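Long-range contacts in conserved protein (PDB 1I36), which binds NADP through a Rossmann-type domain and resembles 3-hydroxyacid dehydrogenases, although the reaction it may catalyse is not known: residues 28-33 with 46-51; 59-64 with 85-90; 107-112 with 126-131. The protein carries 1 engineered substitution. One frame throughout, in Å; residues are numbered along the deposited sequence.

Contact 1: 28-33 with 46-51. With NAP (NADP nicotinamide-adenine-dinucleotide phosphate), chain C.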
loop_
_atom_site.group_PDB
_atom_site.type_symbol
_atom_site.label_atom_id
_atom_site.label_comp_id
_atom_site.label_asym_id
_atom_site.label_seq_id
_atom_site.Cartn_x
_atom_site.Cartn_y
_atom_site.Cartn_z
ATOM N N THR A 28 3.446 -35.597 -23.745
ATOM C CA THR A 28 2.883 -35.809 -22.417
ATOM C C THR A 28 2.310 -37.234 -22.345
ATOM O O THR A 28 2.063 -37.839 -23.384
ATOM C CB THR A 28 1.750 -34.778 -22.129
ATOM O OG1 THR A 28 1.498 -34.747 -20.729
ATOM C CG2 THR A 28 0.474 -35.165 -22.837
ATOM N N SER A 29 2.132 -37.751 -21.126
ATOM C CA SER A 29 1.584 -39.084 -20.898
ATOM C C SER A 29 0.149 -38.946 -20.434
ATOM O O SER A 29 -0.120 -38.253 -19.455
ATOM C CB SER A 29 2.395 -39.801 -19.826
ATOM O OG SER A 29 1.847 -41.068 -19.540
ATOM N N LEU A 30 -0.780 -39.599 -21.132
ATOM C CA LEU A 30 -2.203 -39.514 -20.774
ATOM C C LEU A 30 -2.753 -40.684 -19.942
ATOM O O LEU A 30 -3.943 -40.708 -19.614
ATOM C CB LEU A 30 -3.061 -39.328 -22.021
ATOM C CG LEU A 30 -2.862 -38.023 -22.801
ATOM C CD1 LEU A 30 -3.672 -38.091 -24.087
ATOM C CD2 LEU A 30 -3.290 -36.824 -21.962
ATOM N N GLU A 31 -1.905 -41.658 -19.626
ATOM C CA GLU A 31 -2.329 -42.800 -18.821
ATOM C C GLU A 31 -2.760 -42.326 -17.419
ATOM O O GLU A 31 -2.015 -41.622 -16.717
ATOM C CB GLU A 31 -1.192 -43.818 -18.721
ATOM C CG GLU A 31 -1.449 -45.002 -17.760
ATOM C CD GLU A 31 -2.459 -46.049 -18.272
ATOM O OE1 GLU A 31 -2.717 -47.009 -17.506
ATOM O OE2 GLU A 31 -2.990 -45.931 -19.412
ATOM N N GLY A 32 -3.994 -42.657 -17.051
ATOM C CA GLY A 32 -4.518 -42.263 -15.751
ATOM C C GLY A 32 -5.146 -40.875 -15.713
ATOM O O GLY A 32 -5.698 -40.468 -14.682
ATOM N N ARG A 33 -5.060 -40.142 -16.820
ATOM C CA ARG A 33 -5.625 -38.799 -16.882
ATOM C C ARG A 33 -7.102 -38.811 -17.273
ATOM O O ARG A 33 -7.574 -39.703 -17.981
ATOM C CB ARG A 33 -4.823 -37.916 -17.843
ATOM C CG ARG A 33 -3.314 -37.900 -17.552
ATOM C CD ARG A 33 -2.914 -36.943 -16.399
ATOM N NE ARG A 33 -3.539 -37.261 -15.114
ATOM C CZ ARG A 33 -3.075 -38.146 -14.228
ATOM N NH1 ARG A 33 -1.962 -38.833 -14.464
ATOM N NH2 ARG A 33 -3.726 -38.331 -13.085
ATOM N N VAL A 46 -0.602 -32.767 -28.958
ATOM C CA VAL A 46 0.634 -33.197 -28.327
ATOM C C VAL A 46 0.956 -34.643 -28.641
ATOM O O VAL A 46 0.078 -35.426 -28.966
ATOM C CB VAL A 46 0.581 -33.024 -26.785
ATOM C CG1 VAL A 46 0.388 -31.552 -26.428
ATOM C CG2 VAL A 46 -0.536 -33.859 -26.205
ATOM N N THR A 47 2.232 -34.997 -28.572
ATOM C CA THR A 47 2.621 -36.365 -28.828
ATOM C C THR A 47 2.323 -37.173 -27.567
ATOM O O THR A 47 2.798 -36.837 -26.490
ATOM C CB THR A 47 4.109 -36.452 -29.194
ATOM O OG1 THR A 47 4.317 -35.806 -30.460
ATOM C CG2 THR A 47 4.562 -37.900 -29.274
ATOM N N GLU A 48 1.489 -38.200 -27.702
ATOM C CA GLU A 48 1.124 -39.059 -26.578
ATOM C C GLU A 48 2.176 -40.128 -26.432
ATOM O O GLU A 48 2.473 -40.848 -27.378
ATOM C CB GLU A 48 -0.263 -39.642 -26.816
ATOM C CG GLU A 48 -1.292 -38.531 -26.818
ATOM C CD GLU A 48 -2.681 -38.941 -27.290
ATOM O OE1 GLU A 48 -3.041 -40.142 -27.203
ATOM O OE2 GLU A 48 -3.421 -38.037 -27.725
ATOM N N THR A 49 2.719 -40.264 -25.232
ATOM C CA THR A 49 3.795 -41.213 -25.021
ATOM C C THR A 49 3.807 -41.780 -23.610
ATOM O O THR A 49 2.893 -41.536 -22.838
ATOM C CB THR A 49 5.117 -40.519 -25.327
ATOM O OG1 THR A 49 6.183 -41.481 -25.318
ATOM C CG2 THR A 49 5.400 -39.425 -24.283
ATOM N N SER A 50 4.841 -42.546 -23.264
ATOM C CA SER A 50 4.905 -43.130 -21.926
ATOM C C SER A 50 5.406 -42.094 -20.920
ATOM O O SER A 50 6.012 -41.087 -21.295
ATOM C CB SER A 50 5.824 -44.355 -21.904
ATOM O OG SER A 50 7.197 -43.991 -21.995
ATOM N N GLU A 51 5.167 -42.373 -19.644
ATOM C CA GLU A 51 5.571 -41.511 -18.545
ATOM C C GLU A 51 7.082 -41.332 -18.584
ATOM O O GLU A 51 7.579 -40.213 -18.495
ATOM C CB GLU A 51 5.123 -42.142 -17.227
ATOM C CG GLU A 51 5.364 -41.344 -15.953
ATOM C CD GLU A 51 5.122 -42.192 -14.691
ATOM O OE1 GLU A 51 4.302 -43.134 -14.767
ATOM O OE2 GLU A 51 5.754 -41.934 -13.640
HETATM P PA NAP C . -5.723 -27.938 -14.021
HETATM O O1A NAP C . -5.879 -28.085 -12.585
HETATM O O2A NAP C . -5.997 -26.898 -14.990
HETATM O O5B NAP C . -4.520 -28.948 -14.590
HETATM C C5B NAP C . -3.605 -29.906 -13.795
HETATM C C4B NAP C . -3.786 -31.083 -14.634
HETATM O O4B NAP C . -2.739 -32.013 -13.823
HETATM C C3B NAP C . -4.563 -32.036 -14.484
HETATM O O3B NAP C . -4.772 -31.806 -15.813
HETATM C C2B NAP C . -4.630 -33.479 -14.173
HETATM O O2B NAP C . -4.972 -34.516 -14.800
HETATM C C1B NAP C . -3.261 -33.393 -13.861
HETATM N N9A NAP C . -2.922 -34.157 -12.644
HETATM C C8A NAP C . -3.422 -34.313 -11.347
HETATM N N7A NAP C . -2.744 -35.214 -10.670
HETATM C C5A NAP C . -1.762 -35.671 -11.527
HETATM C C6A NAP C . -0.718 -36.643 -11.394
HETATM N N6A NAP C . -0.535 -37.334 -10.266
HETATM N N1A NAP C . 0.115 -36.862 -12.482
HETATM C C2A NAP C . -0.061 -36.172 -13.645
HETATM N N3A NAP C . -1.023 -35.249 -13.844
HETATM C C4A NAP C . -1.845 -35.038 -12.731
HETATM O O3 NAP C . -4.575 -26.913 -13.376
HETATM P PN NAP C . -3.731 -25.555 -13.953
HETATM O O1N NAP C . -4.635 -24.359 -13.863
HETATM O O2N NAP C . -3.265 -25.996 -15.272
HETATM O O5D NAP C . -2.432 -25.264 -13.097
HETATM C C5D NAP C . -1.344 -26.220 -13.016
HETATM C C4D NAP C . -0.384 -25.756 -11.936
HETATM O O4D NAP C . 0.140 -24.401 -12.076
HETATM C C3D NAP C . -0.971 -25.779 -10.502
HETATM O O3D NAP C . -0.058 -26.243 -9.457
HETATM C C2D NAP C . -1.411 -24.380 -10.230
HETATM O O2D NAP C . -1.462 -24.064 -8.869
HETATM C C1D NAP C . -0.378 -23.564 -11.038
HETATM N N1N NAP C . -0.858 -22.243 -11.477
HETATM C C2N NAP C . -1.979 -22.140 -12.312
HETATM C C3N NAP C . -2.355 -20.808 -12.691
HETATM C C7N NAP C . -3.495 -20.555 -13.557
HETATM O O7N NAP C . -3.802 -19.393 -13.884
HETATM N N7N NAP C . -4.260 -21.565 -14.045
HETATM C C4N NAP C . -1.598 -19.712 -12.221
HETATM C C5N NAP C . -0.520 -19.839 -11.412
HETATM C C6N NAP C . -0.148 -21.104 -11.043
HETATM P P2B NAP C . -6.551 -34.945 -14.503
HETATM O O1X NAP C . -7.479 -33.975 -15.177
HETATM O O2X NAP C . -6.548 -36.254 -15.098
HETATM O O3X NAP C . -6.727 -34.860 -13.068
HETATM O O HOH W 1 0.903 -43.201 -21.053
HETATM O O HOH W 2 0.059 -40.937 -23.482
#
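Thr28 and Glu48 form a parallel bridge held by two backbone bonds, Thr28 N to Thr47 O at 3.1 Å and Thr49 N to Thr28 O at 3.1 Å. Past it, Thr49 O receives two waters, one shared with Ser29 OG and the other with Leu30 N, so solvent takes over where direct pairing stops. Leu30 brings CD1 against Glu48 CD at 3.5 Å, and the carboxylate beyond is salt-bridged to Arg42.

A type II turn from Leu30 to Arg33, with glycine at its third position, leads the chain to the cofactor. Arg33 CB starts 3.6 Å from O2X of the NADP 2'-phosphate. With the chain bent at chi2 (-81°), CD settles 3.6 Å from adenine N3A. NE gives a hydrogen bond to O2X at 3.2 Å and a weak one to O2B. At the tip CZ stands 3.6 Å from N3A, NH1 3.4 Å from C2A and NH2 close to C5A and C4A, laying one guanidinium face over the adenine while the phosphorus lies in plane at its edge.

Strand 47-48 is the outermost strand on this side of the sheet, beside 25-28, and helix 35-44 packs on Leu30 and Val46.

Contact 2: 59-64 with 85-90. With NAP (NADP nicotinamide-adenine-dinucleotide phosphate), chain C.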
loop_
_atom_site.group_PDB
_atom_site.type_symbol
_atom_site.label_atom_id
_atom_site.label_comp_id
_atom_site.label_asym_id
_atom_site.label_seq_id
_atom_site.Cartn_x
_atom_site.Cartn_y
_atom_site.Cartn_z
ATOM N N VAL A 59 13.693 -30.804 -21.377
ATOM C CA VAL A 59 12.921 -29.882 -20.539
ATOM C C VAL A 59 11.609 -30.588 -20.185
ATOM O O VAL A 59 10.837 -30.983 -21.059
ATOM C CB VAL A 59 12.602 -28.510 -21.224
ATOM C CG1 VAL A 59 11.834 -27.596 -20.230
ATOM C CG2 VAL A 59 13.930 -27.793 -21.658
ATOM N N VAL A 60 11.392 -30.755 -18.885
ATOM C CA VAL A 60 10.204 -31.402 -18.359
ATOM C C VAL A 60 9.511 -30.381 -17.454
ATOM O O VAL A 60 10.122 -29.888 -16.510
ATOM C CB VAL A 60 10.593 -32.601 -17.496
ATOM C CG1 VAL A 60 9.318 -33.246 -16.909
ATOM C CG2 VAL A 60 11.373 -33.649 -18.371
ATOM N N ILE A 61 8.272 -30.035 -17.773
ATOM C CA ILE A 61 7.532 -29.055 -16.980
ATOM C C ILE A 61 6.414 -29.755 -16.201
ATOM O O ILE A 61 5.602 -30.468 -16.783
ATOM C CB ILE A 61 6.892 -27.955 -17.897
ATOM C CG1 ILE A 61 8.000 -27.148 -18.625
ATOM C CG2 ILE A 61 6.029 -27.017 -17.067
ATOM C CD1 ILE A 61 7.460 -26.230 -19.723
ATOM N N SER A 62 6.396 -29.529 -14.891
ATOM C CA SER A 62 5.401 -30.096 -13.986
ATOM C C SER A 62 4.346 -29.008 -13.741
ATOM O O SER A 62 4.635 -28.000 -13.105
ATOM C CB SER A 62 6.058 -30.451 -12.647
ATOM O OG SER A 62 5.074 -30.866 -11.710
ATOM N N ALA A 63 3.140 -29.227 -14.251
ATOM C CA ALA A 63 2.042 -28.283 -14.117
ATOM C C ALA A 63 0.825 -29.105 -13.691
ATOM O O ALA A 63 -0.102 -29.349 -14.481
ATOM C CB ALA A 63 1.784 -27.592 -15.457
ATOM N N VAL A 64 0.921 -29.665 -12.493
ATOM C CA VAL A 64 -0.144 -30.514 -11.949
ATOM C C VAL A 64 -0.908 -29.675 -10.932
ATOM O O VAL A 64 -1.227 -28.536 -11.229
ATOM C CB VAL A 64 0.480 -31.791 -11.310
ATOM C CG1 VAL A 64 1.034 -32.668 -12.419
ATOM C CG2 VAL A 64 1.624 -31.407 -10.352
ATOM N N VAL A 85 11.175 -28.223 -14.551
ATOM C CA VAL A 85 10.582 -26.924 -14.266
ATOM C C VAL A 85 9.281 -27.085 -13.501
ATOM O O VAL A 85 8.306 -27.606 -14.020
ATOM C CB VAL A 85 10.325 -26.180 -15.583
ATOM C CG1 VAL A 85 9.883 -24.750 -15.320
ATOM C CG2 VAL A 85 11.622 -26.180 -16.424
ATOM N N ASP A 86 9.297 -26.694 -12.239
ATOM C CA ASP A 86 8.105 -26.810 -11.418
ATOM C C ASP A 86 7.373 -25.457 -11.429
ATOM O O ASP A 86 7.894 -24.442 -10.955
ATOM C CB ASP A 86 8.458 -27.256 -9.998
ATOM C CG ASP A 86 7.207 -27.614 -9.180
ATOM O OD1 ASP A 86 6.321 -26.753 -9.010
ATOM O OD2 ASP A 86 7.092 -28.757 -8.720
ATOM N N ILE A 87 6.146 -25.479 -11.937
ATOM C CA ILE A 87 5.373 -24.257 -12.045
ATOM C C ILE A 87 4.125 -24.306 -11.160
ATOM O O ILE A 87 3.258 -23.452 -11.243
ATOM C CB ILE A 87 5.053 -23.962 -13.541
ATOM C CG1 ILE A 87 4.819 -22.474 -13.766
ATOM C CG2 ILE A 87 3.867 -24.812 -14.028
ATOM C CD1 ILE A 87 4.913 -22.078 -15.268
ATOM N N ASN A 88 4.117 -25.233 -10.210
ATOM C CA ASN A 88 2.975 -25.377 -9.315
ATOM C C ASN A 88 2.913 -24.322 -8.202
ATOM O O ASN A 88 3.936 -23.807 -7.742
ATOM C CB ASN A 88 2.940 -26.773 -8.708
ATOM C CG ASN A 88 2.938 -27.865 -9.760
ATOM O OD1 ASN A 88 1.967 -28.037 -10.481
ATOM N ND2 ASN A 88 4.047 -28.588 -9.865
ATOM N N ASN A 89 1.705 -24.027 -7.744
ATOM C CA ASN A 89 1.557 -23.045 -6.674
ATOM C C ASN A 89 1.781 -23.715 -5.337
ATOM O O ASN A 89 0.833 -24.136 -4.687
ATOM C CB ASN A 89 0.175 -22.371 -6.700
ATOM C CG ASN A 89 0.039 -21.286 -5.636
ATOM O OD1 ASN A 89 1.022 -20.612 -5.283
ATOM N ND2 ASN A 89 -1.172 -21.143 -5.083
ATOM N N ILE A 90 3.061 -23.881 -4.972
ATOM C CA ILE A 90 3.461 -24.471 -3.710
ATOM C C ILE A 90 4.397 -23.503 -2.986
ATOM O O ILE A 90 4.981 -22.612 -3.589
ATOM C CB ILE A 90 4.155 -25.860 -3.895
ATOM C CG1 ILE A 90 5.244 -25.796 -4.994
ATOM C CG2 ILE A 90 3.096 -26.907 -4.269
ATOM C CD1 ILE A 90 6.090 -27.105 -5.115
HETATM P PA NAP C . -5.723 -27.938 -14.021
HETATM O O1A NAP C . -5.879 -28.085 -12.585
HETATM O O2A NAP C . -5.997 -26.898 -14.990
HETATM O O5B NAP C . -4.520 -28.948 -14.590
HETATM C C5B NAP C . -3.605 -29.906 -13.795
HETATM C C4B NAP C . -3.786 -31.083 -14.634
HETATM O O4B NAP C . -2.739 -32.013 -13.823
HETATM C C3B NAP C . -4.563 -32.036 -14.484
HETATM O O3B NAP C . -4.772 -31.806 -15.813
HETATM C C2B NAP C . -4.630 -33.479 -14.173
HETATM O O2B NAP C . -4.972 -34.516 -14.800
HETATM C C1B NAP C . -3.261 -33.393 -13.861
HETATM N N9A NAP C . -2.922 -34.157 -12.644
HETATM C C8A NAP C . -3.422 -34.313 -11.347
HETATM N N7A NAP C . -2.744 -35.214 -10.670
HETATM C C5A NAP C . -1.762 -35.671 -11.527
HETATM C C6A NAP C . -0.718 -36.643 -11.394
HETATM N N6A NAP C . -0.535 -37.334 -10.266
HETATM N N1A NAP C . 0.115 -36.862 -12.482
HETATM C C2A NAP C . -0.061 -36.172 -13.645
HETATM N N3A NAP C . -1.023 -35.249 -13.844
HETATM C C4A NAP C . -1.845 -35.038 -12.731
HETATM O O3 NAP C . -4.575 -26.913 -13.376
HETATM P PN NAP C . -3.731 -25.555 -13.953
HETATM O O1N NAP C . -4.635 -24.359 -13.863
HETATM O O2N NAP C . -3.265 -25.996 -15.272
HETATM O O5D NAP C . -2.432 -25.264 -13.097
HETATM C C5D NAP C . -1.344 -26.220 -13.016
HETATM C C4D NAP C . -0.384 -25.756 -11.936
HETATM O O4D NAP C . 0.140 -24.401 -12.076
HETATM C C3D NAP C . -0.971 -25.779 -10.502
HETATM O O3D NAP C . -0.058 -26.243 -9.457
HETATM C C2D NAP C . -1.411 -24.380 -10.230
HETATM O O2D NAP C . -1.462 -24.064 -8.869
HETATM C C1D NAP C . -0.378 -23.564 -11.038
HETATM N N1N NAP C . -0.858 -22.243 -11.477
HETATM C C2N NAP C . -1.979 -22.140 -12.312
HETATM C C3N NAP C . -2.355 -20.808 -12.691
HETATM C C7N NAP C . -3.495 -20.555 -13.557
HETATM O O7N NAP C . -3.802 -19.393 -13.884
HETATM N N7N NAP C . -4.260 -21.565 -14.045
HETATM C C4N NAP C . -1.598 -19.712 -12.221
HETATM C C5N NAP C . -0.520 -19.839 -11.412
HETATM C C6N NAP C . -0.148 -21.104 -11.043
HETATM P P2B NAP C . -6.551 -34.945 -14.503
HETATM O O1X NAP C . -7.479 -33.975 -15.177
HETATM O O2X NAP C . -6.548 -36.254 -15.098
HETATM O O3X NAP C . -6.727 -34.860 -13.068
#
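Ile61 and Val85 lie side by side on one face of two parallel strands, Ile61 CG1 resting on Val85 CB at 3.9 Å. Val59 CG1 extends this ridge against Val85 CG2. Further on, Ile87 takes over as the bump: Ile87 CG2, in the crowded position between backbone N and carbonyl carbon, fits into a hollow where it lies 3.4 Å from Ser62 O and 3.8 Å from Ala63 CB. Beneath this packing Val85 N bonds to Val60 O, Ser62 N to Val85 O and Ile87 N to Ser62 O, all three nearly straight.

On the opposite face Ser62, Asp86 and the Asn88 amide form a polar cluster. Asn88 points toward segment 59-64, its CG anti to the carbonyl carbon (chi1 -56°); its amide meets Ser62 with ND2 and Val64 with OD1. ND2 donates to Ser62 OG at 3.1 Å, with the hydroxyl in the amide plane, and makes weaker bonds to the Asp86 carboxylate, whose OD1 also accepts from Asn88 N in an Asx turn. OD1 of Asn88 receives the nicotinamide-ribose hydroxyl O3D of NADP at 2.9 Å and, weakly, Val64 N at 2.8 Å. Partners of opposite kind at its two ends thus fix which way the amide is turned. Val64 touches both protein and nucleotide: CG2 abuts Asn88 OD1, and CG1 meets adenine N3A at 3.6 Å. An alanine at Asn88 would probably leave O3D and Val64 N without this acceptor and Ser62 OG without its amide donor.

Both strands belong to a beta-alpha-beta unit connected through helix 69-77. Strand 2-6 flanks 59-62, its Val3 and Phe5 touching Ile61, while strand 106-112 flanks 83-86, bringing Ala110 against Val85 and Ile87.

Contact 3: 107-112 with 126-131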
loop_
_atom_site.group_PDB
_atom_site.type_symbol
_atom_site.label_atom_id
_atom_site.label_comp_id
_atom_site.label_asym_id
_atom_site.label_seq_id
_atom_site.Cartn_x
_atom_site.Cartn_y
_atom_site.Cartn_z
ATOM N N PHE A 107 16.950 -28.353 -11.524
ATOM C CA PHE A 107 15.597 -27.968 -11.140
ATOM C C PHE A 107 15.442 -26.466 -11.313
ATOM O O PHE A 107 16.303 -25.707 -10.902
ATOM C CB PHE A 107 15.346 -28.317 -9.678
ATOM C CG PHE A 107 13.944 -28.002 -9.210
ATOM C CD1 PHE A 107 13.606 -26.725 -8.793
ATOM C CD2 PHE A 107 12.995 -28.995 -9.128
ATOM C CE1 PHE A 107 12.322 -26.447 -8.282
ATOM C CE2 PHE A 107 11.698 -28.727 -8.610
ATOM C CZ PHE A 107 11.385 -27.450 -8.188
ATOM N N VAL A 108 14.301 -26.051 -11.845
ATOM C CA VAL A 108 13.983 -24.635 -12.026
ATOM C C VAL A 108 12.653 -24.311 -11.359
ATOM O O VAL A 108 11.658 -25.002 -11.585
ATOM C CB VAL A 108 13.863 -24.286 -13.541
ATOM C CG1 VAL A 108 13.439 -22.791 -13.717
ATOM C CG2 VAL A 108 15.259 -24.482 -14.213
ATOM N N ASP A 109 12.654 -23.294 -10.499
ATOM C CA ASP A 109 11.415 -22.853 -9.814
ATOM C C ASP A 109 10.830 -21.796 -10.773
ATOM O O ASP A 109 11.441 -20.752 -10.942
ATOM C CB ASP A 109 11.826 -22.203 -8.488
ATOM C CG ASP A 109 10.674 -21.579 -7.737
ATOM O OD1 ASP A 109 9.498 -21.773 -8.130
ATOM O OD2 ASP A 109 10.956 -20.877 -6.745
ATOM N N ALA A 110 9.733 -22.098 -11.476
ATOM C CA ALA A 110 9.128 -21.085 -12.367
ATOM C C ALA A 110 7.881 -20.586 -11.634
ATOM O O ALA A 110 7.196 -21.375 -11.010
ATOM C CB ALA A 110 8.725 -21.726 -13.704
ATOM N N ALA A 111 7.568 -19.296 -11.728
ATOM C CA ALA A 111 6.372 -18.757 -11.063
ATOM C C ALA A 111 5.641 -17.856 -12.062
ATOM O O ALA A 111 6.232 -16.918 -12.621
ATOM C CB ALA A 111 6.763 -17.952 -9.804
ATOM N N ILE A 112 4.363 -18.155 -12.262
ATOM C CA ILE A 112 3.495 -17.423 -13.177
ATOM C C ILE A 112 3.099 -16.130 -12.458
ATOM O O ILE A 112 2.552 -16.171 -11.355
ATOM C CB ILE A 112 2.249 -18.264 -13.525
ATOM C CG1 ILE A 112 2.689 -19.445 -14.409
ATOM C CG2 ILE A 112 1.228 -17.412 -14.321
ATOM C CD1 ILE A 112 1.571 -20.466 -14.732
ATOM N N ILE A 126 8.543 -15.842 -13.986
ATOM C CA ILE A 126 9.895 -15.606 -13.471
ATOM C C ILE A 126 10.439 -16.993 -13.078
ATOM O O ILE A 126 9.668 -17.879 -12.687
ATOM C CB ILE A 126 9.947 -14.581 -12.308
ATOM C CG1 ILE A 126 9.098 -15.052 -11.133
ATOM C CG2 ILE A 126 9.462 -13.177 -12.822
ATOM C CD1 ILE A 126 9.310 -14.186 -9.840
ATOM N N ALA A 127 11.752 -17.177 -13.190
ATOM C CA ALA A 127 12.365 -18.482 -12.910
ATOM C C ALA A 127 13.670 -18.321 -12.149
ATOM O O ALA A 127 14.465 -17.403 -12.414
ATOM C CB ALA A 127 12.606 -19.230 -14.261
ATOM N N SER A 128 13.894 -19.236 -11.204
ATOM C CA SER A 128 15.091 -19.175 -10.382
ATOM C C SER A 128 15.776 -20.536 -10.321
ATOM O O SER A 128 15.129 -21.570 -10.478
ATOM C CB SER A 128 14.743 -18.648 -8.986
ATOM O OG SER A 128 14.036 -19.613 -8.209
ATOM N N GLY A 129 17.087 -20.516 -10.075
ATOM C CA GLY A 129 17.869 -21.747 -10.023
ATOM C C GLY A 129 19.027 -21.600 -10.996
ATOM O O GLY A 129 18.981 -20.766 -11.920
ATOM N N ARG A 130 20.032 -22.470 -10.858
ATOM C CA ARG A 130 21.234 -22.440 -11.704
ATOM C C ARG A 130 20.938 -22.658 -13.158
ATOM O O ARG A 130 21.657 -22.175 -14.036
ATOM C CB ARG A 130 22.254 -23.518 -11.281
ATOM C CG ARG A 130 22.800 -23.373 -9.911
ATOM C CD ARG A 130 23.920 -24.424 -9.670
ATOM N NE ARG A 130 25.044 -24.254 -10.588
ATOM C CZ ARG A 130 25.286 -25.064 -11.606
ATOM N NH1 ARG A 130 24.489 -26.094 -11.826
ATOM N NH2 ARG A 130 26.343 -24.869 -12.378
ATOM N N ASP A 131 19.922 -23.457 -13.404
ATOM C CA ASP A 131 19.503 -23.775 -14.751
ATOM C C ASP A 131 18.372 -22.899 -15.272
ATOM O O ASP A 131 17.781 -23.215 -16.316
ATOM C CB ASP A 131 19.051 -25.225 -14.774
ATOM C CG ASP A 131 20.155 -26.172 -14.297
ATOM O OD1 ASP A 131 21.055 -26.447 -15.111
ATOM O OD2 ASP A 131 20.135 -26.569 -13.102
HETATM O O HOH W 3 18.820 -25.115 -11.194
#
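Val108 divides its two methyls between different partners on segment 126-131. CG1, anti to the backbone N (chi1 177°), packs on Ala127 CB at 3.7 Å, while CG2 reaches Asp131 O at 3.5 Å and lies close to Asp131 CB. On the other face of the strand pair Asp109 and Ser128 are set across from each other, Asp109 CB 3.4 Å from Ser128 OG. Their polar ends turn to outside partners: the carboxylate is hydrogen-bonded to Ser156 OG, and the serine hydroxyl to Glu151 O and Ala155 N. Further along this face Ala111 CB meets Ile126 CG1 at 4.0 Å.

Asp109 with Ser128 and Ala111 with Ile126 are hydrogen-bonded antiparallel pairs, each closed by two backbone bonds, of which Ala111 N to Ile126 O is the shortest at 2.7 Å. Between them Ala110 and Ala127 form a non-hydrogen-bonded pair, their CA atoms 4.2 Å apart. Just past the end of strand 124-128, Gly129 lies by Phe107 O, which a CB would strike; its backbone angles by themselves also call for glycine. A water joins that oxygen to N and OD2 of Asp131.

Helix 154-182 covers the Asp109 and Ile126 face, and Ile126 also packs on Met192 of the second subunit. Strands 124-128 and 144-147, running against the six parallel strands, are consistent with the enlarged nucleotide-binding domain of the 3-hydroxyacid dehydrogenases.

Followed from the N terminus, the three contacts close in series, none nested in or crossing another. Contact 1 closes a loop around helix 35-44 and joins the outermost strand, 47-48, to 25-28. Contact 2 closes the next unit, around helix 69-77, near the middle of the sheet. These two do not touch, their nearest atoms lying about 7 Å apart, yet both meet NADP, contact 1 at its adenine and 2'-phosphate, contact 2 at the adenine and the nicotinamide ribose. Contact 3 closes the connection that runs through helix 116-119 and marks the change from parallel to antiparallel order. It adjoins contact 2 directly, as strands 83-86 and 106-112 are neighbours.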